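Long-range contact in 4-hydroxybutyrate CoA-transferase (Porphyromonas gingivalis, PDB 3EH7), which probably transfers coenzyme A between acetate or related short-chain carboxylates and acyl-CoA thioesters: residues Ile202-Glu211 and Asn353-Pro361. Residues are numbered along the deposited sequence; the frame is centred on the assembly and turned at random. Where two conformers were deposited one is given.
Sequences IGRNCAELIE and NGKSIMAIP
L209 lays its CD1 methyl against the CD1 of I357, 3.7 Å away, the two side chains meeting at a slant; I357 CG1 lies almost as near. Three residues earlier, the C206 sulfur rests over the strand, 3.9 Å from A359 CB and a little farther from I357 CG2. I202 puts two branches to work. Its CG2, anti to the backbone N, meets A359 CB at 3.7 Å, while CD1 reaches past the strand's end to 3.5 Å from the carbonyl oxygen of I360 and on to the ring of P361. Segment 202-208 of helix 197-208 runs nearly antiparallel to strand 355-359, 173° between their directions, with the axes 10.0 Å apart at closest approach. This is alpha/beta layering of the Rossmann-like kind: the helix covers a strand flanked in its sheet by parallel neighbours 310-314 and 391-394, and helix 222-229 packs beside it, with I223 touching both I202 and A359.

Toward residues 209-211 the contact turns polar. K355, its chain extended beyond CG, climbs from the strand so that NZ gives a 2.7 Å hydrogen bond to the backbone oxygen of L209, tilted 30° from the carbonyl plane with a C=O...N angle of 130°. E211 crosses that lysine at about a right angle, and its OE1 makes a long salt bridge to K355 NZ at 3.4 Å. The same oxygen takes a weak bond from N353 ND2, whose amide stands nearly perpendicular to the carboxylate; N309 is the stronger partner of that amide.

The chemistry is therefore split: methyls and a sulfur make the apolar part, most buried around I202, C206, I357 and A359, and at the more open end one ammonium ties down the backbone at L209, the carboxylate probably offsetting its charge.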
loop_
_atom_site.group_PDB
_atom_site.type_symbol
_atom_site.label_atom_id
_atom_site.label_comp_id
_atom_site.label_asym_id
_atom_site.label_seq_id
_atom_site.Cartn_x
_atom_site.Cartn_y
_atom_site.Cartn_z
ATOM N N ILE A 202 18.541 -14.791 -13.856
ATOM C CA ILE A 202 17.756 -13.937 -12.928
ATOM C C ILE A 202 18.558 -13.689 -11.636
ATOM O O ILE A 202 18.702 -12.548 -11.188
ATOM C CB ILE A 202 16.349 -14.537 -12.601
ATOM C CG1 ILE A 202 15.495 -14.642 -13.881
ATOM C CG2 ILE A 202 15.607 -13.679 -11.526
ATOM C CD1 ILE A 202 14.345 -15.635 -13.804
ATOM N N GLY A 203 19.120 -14.762 -11.075
ATOM C CA GLY A 203 19.875 -14.685 -9.843
ATOM C C GLY A 203 21.045 -13.728 -9.933
ATOM O O GLY A 203 21.338 -12.996 -9.011
ATOM N N ARG A 204 21.720 -13.777 -11.067
ATOM C CA ARG A 204 22.880 -12.949 -11.317
ATOM C C ARG A 204 22.482 -11.472 -11.393
ATOM O O ARG A 204 23.190 -10.598 -10.877
ATOM C CB ARG A 204 23.543 -13.396 -12.617
ATOM C CG ARG A 204 25.039 -13.312 -12.615
ATOM C CD ARG A 204 25.576 -13.591 -14.003
ATOM N NE ARG A 204 25.427 -14.991 -14.379
ATOM C CZ ARG A 204 26.351 -15.919 -14.158
ATOM N NH1 ARG A 204 26.135 -17.170 -14.541
ATOM N NH2 ARG A 204 27.487 -15.598 -13.552
ATOM N N ASN A 205 21.347 -11.190 -12.023
ATOM C CA ASN A 205 20.802 -9.836 -12.061
ATOM C C ASN A 205 20.390 -9.356 -10.673
ATOM O O ASN A 205 20.645 -8.220 -10.318
ATOM C CB ASN A 205 19.607 -9.770 -13.013
ATOM C CG ASN A 205 20.011 -9.790 -14.477
ATOM O OD1 ASN A 205 21.115 -9.402 -14.838
ATOM N ND2 ASN A 205 19.109 -10.244 -15.323
ATOM N N CYS A 206 19.773 -10.229 -9.881
ATOM C CA CYS A 206 19.414 -9.862 -8.524
ATOM C C CYS A 206 20.643 -9.485 -7.730
ATOM O O CYS A 206 20.637 -8.454 -7.073
ATOM C CB CYS A 206 18.663 -10.985 -7.816
ATOM S SG CYS A 206 17.004 -11.135 -8.454
ATOM N N ALA A 207 21.703 -10.305 -7.819
ATOM C CA ALA A 207 22.956 -10.059 -7.077
ATOM C C ALA A 207 23.591 -8.716 -7.377
ATOM O O ALA A 207 24.203 -8.075 -6.506
ATOM C CB ALA A 207 23.981 -11.176 -7.348
ATOM N N GLU A 208 23.468 -8.309 -8.622
ATOM C CA GLU A 208 23.934 -7.009 -9.054
ATOM C C GLU A 208 23.303 -5.890 -8.241
ATOM O O GLU A 208 23.865 -4.818 -8.130
ATOM C CB GLU A 208 23.479 -6.818 -10.483
ATOM C CG GLU A 208 24.379 -6.042 -11.358
ATOM C CD GLU A 208 24.041 -6.313 -12.808
ATOM O OE1 GLU A 208 24.566 -7.300 -13.391
ATOM O OE2 GLU A 208 23.230 -5.540 -13.351
ATOM N N LEU A 209 22.089 -6.114 -7.738
ATOM C CA LEU A 209 21.358 -5.034 -7.090
ATOM C C LEU A 209 21.583 -5.039 -5.572
ATOM O O LEU A 209 21.106 -4.137 -4.862
ATOM C CB LEU A 209 19.867 -5.120 -7.462
ATOM C CG LEU A 209 19.504 -4.885 -8.931
ATOM C CD1 LEU A 209 17.992 -5.107 -9.153
ATOM C CD2 LEU A 209 19.898 -3.485 -9.395
ATOM N N ILE A 210 22.327 -6.038 -5.086
ATOM C CA ILE A 210 22.584 -6.216 -3.672
ATOM C C ILE A 210 23.990 -5.765 -3.335
ATOM O O ILE A 210 24.968 -6.347 -3.825
ATOM C CB ILE A 210 22.415 -7.695 -3.267
ATOM C CG1 ILE A 210 20.949 -8.093 -3.417
ATOM C CG2 ILE A 210 22.937 -7.922 -1.805
ATOM C CD1 ILE A 210 20.636 -9.553 -3.295
ATOM N N GLU A 211 24.098 -4.712 -2.532
ATOM C CA GLU A 211 25.391 -4.187 -2.139
ATOM C C GLU A 211 25.770 -4.705 -0.761
ATOM O O GLU A 211 24.933 -5.247 -0.032
ATOM C CB GLU A 211 25.363 -2.668 -2.091
ATOM C CG GLU A 211 25.064 -1.991 -3.427
ATOM C CD GLU A 211 24.476 -0.597 -3.204
ATOM O OE1 GLU A 211 23.239 -0.478 -2.998
ATOM O OE2 GLU A 211 25.262 0.381 -3.205
ATOM N N ASN A 353 17.912 3.671 1.314
ATOM C CA ASN A 353 18.433 3.024 0.110
ATOM C C ASN A 353 17.760 1.674 -0.184
ATOM O O ASN A 353 18.374 0.786 -0.754
ATOM C CB ASN A 353 19.956 2.868 0.219
ATOM C CG ASN A 353 20.585 2.218 -1.014
ATOM O OD1 ASN A 353 20.154 2.439 -2.154
ATOM N ND2 ASN A 353 21.618 1.395 -0.785
ATOM N N GLY A 354 16.498 1.520 0.216
ATOM C CA GLY A 354 15.753 0.298 -0.031
ATOM C C GLY A 354 15.400 0.033 -1.497
ATOM O O GLY A 354 15.298 0.970 -2.302
ATOM N N LYS A 355 15.232 -1.253 -1.835
ATOM C CA LYS A 355 14.914 -1.711 -3.190
ATOM C C LYS A 355 13.955 -2.863 -3.056
ATOM O O LYS A 355 14.132 -3.651 -2.178
ATOM C CB LYS A 355 16.156 -2.297 -3.880
ATOM C CG LYS A 355 17.360 -1.383 -3.887
ATOM C CD LYS A 355 18.493 -1.888 -4.793
ATOM C CE LYS A 355 19.734 -1.088 -4.484
ATOM N NZ LYS A 355 20.933 -1.434 -5.301
ATOM N N SER A 356 12.939 -2.955 -3.911
ATOM C CA SER A 356 12.238 -4.185 -4.058
ATOM C C SER A 356 12.331 -4.623 -5.501
ATOM O O SER A 356 12.337 -3.809 -6.450
ATOM C CB SER A 356 10.791 -4.084 -3.614
ATOM O OG SER A 356 10.019 -3.407 -4.538
ATOM N N ILE A 357 12.416 -5.935 -5.640
ATOM C CA ILE A 357 12.598 -6.594 -6.912
ATOM C C ILE A 357 11.507 -7.625 -7.106
ATOM O O ILE A 357 11.244 -8.445 -6.225
ATOM C CB ILE A 357 13.980 -7.324 -6.966
ATOM C CG1 ILE A 357 15.103 -6.314 -6.751
ATOM C CG2 ILE A 357 14.135 -8.091 -8.289
ATOM C CD1 ILE A 357 16.408 -6.912 -6.286
HETATM N N MSE A 358 10.865 -7.564 -8.256
HETATM C CA MSE A 358 9.979 -8.625 -8.742
HETATM C C MSE A 358 10.828 -9.429 -9.767
HETATM O O MSE A 358 11.080 -8.957 -10.847
HETATM C CB MSE A 358 8.747 -8.029 -9.395
HETATM C CG MSE A 358 7.794 -7.296 -8.396
HETATM SE SE MSE A 358 7.073 -8.611 -7.131
HETATM C CE MSE A 358 6.431 -7.372 -5.800
ATOM N N ALA A 359 11.284 -10.605 -9.356
ATOM C CA ALA A 359 12.182 -11.473 -10.114
ATOM C C ALA A 359 11.376 -12.650 -10.662
ATOM O O ALA A 359 10.820 -13.483 -9.892
ATOM C CB ALA A 359 13.302 -11.977 -9.223
ATOM N N ILE A 360 11.269 -12.697 -11.980
ATOM C CA ILE A 360 10.395 -13.660 -12.634
ATOM C C ILE A 360 11.018 -14.176 -13.926
ATOM O O ILE A 360 11.766 -13.443 -14.586
ATOM C CB ILE A 360 9.020 -13.052 -12.955
ATOM C CG1 ILE A 360 9.171 -11.712 -13.677
ATOM C CG2 ILE A 360 8.234 -12.859 -11.669
ATOM C CD1 ILE A 360 7.936 -11.307 -14.376
ATOM N N PRO A 361 10.720 -15.443 -14.277
ATOM C CA PRO A 361 10.988 -15.943 -15.607
ATOM C C PRO A 361 10.167 -15.109 -16.583
ATOM O O PRO A 361 9.049 -14.713 -16.252
ATOM C CB PRO A 361 10.455 -17.375 -15.564
ATOM C CG PRO A 361 10.255 -17.704 -14.180
ATOM C CD PRO A 361 10.040 -16.449 -13.441
#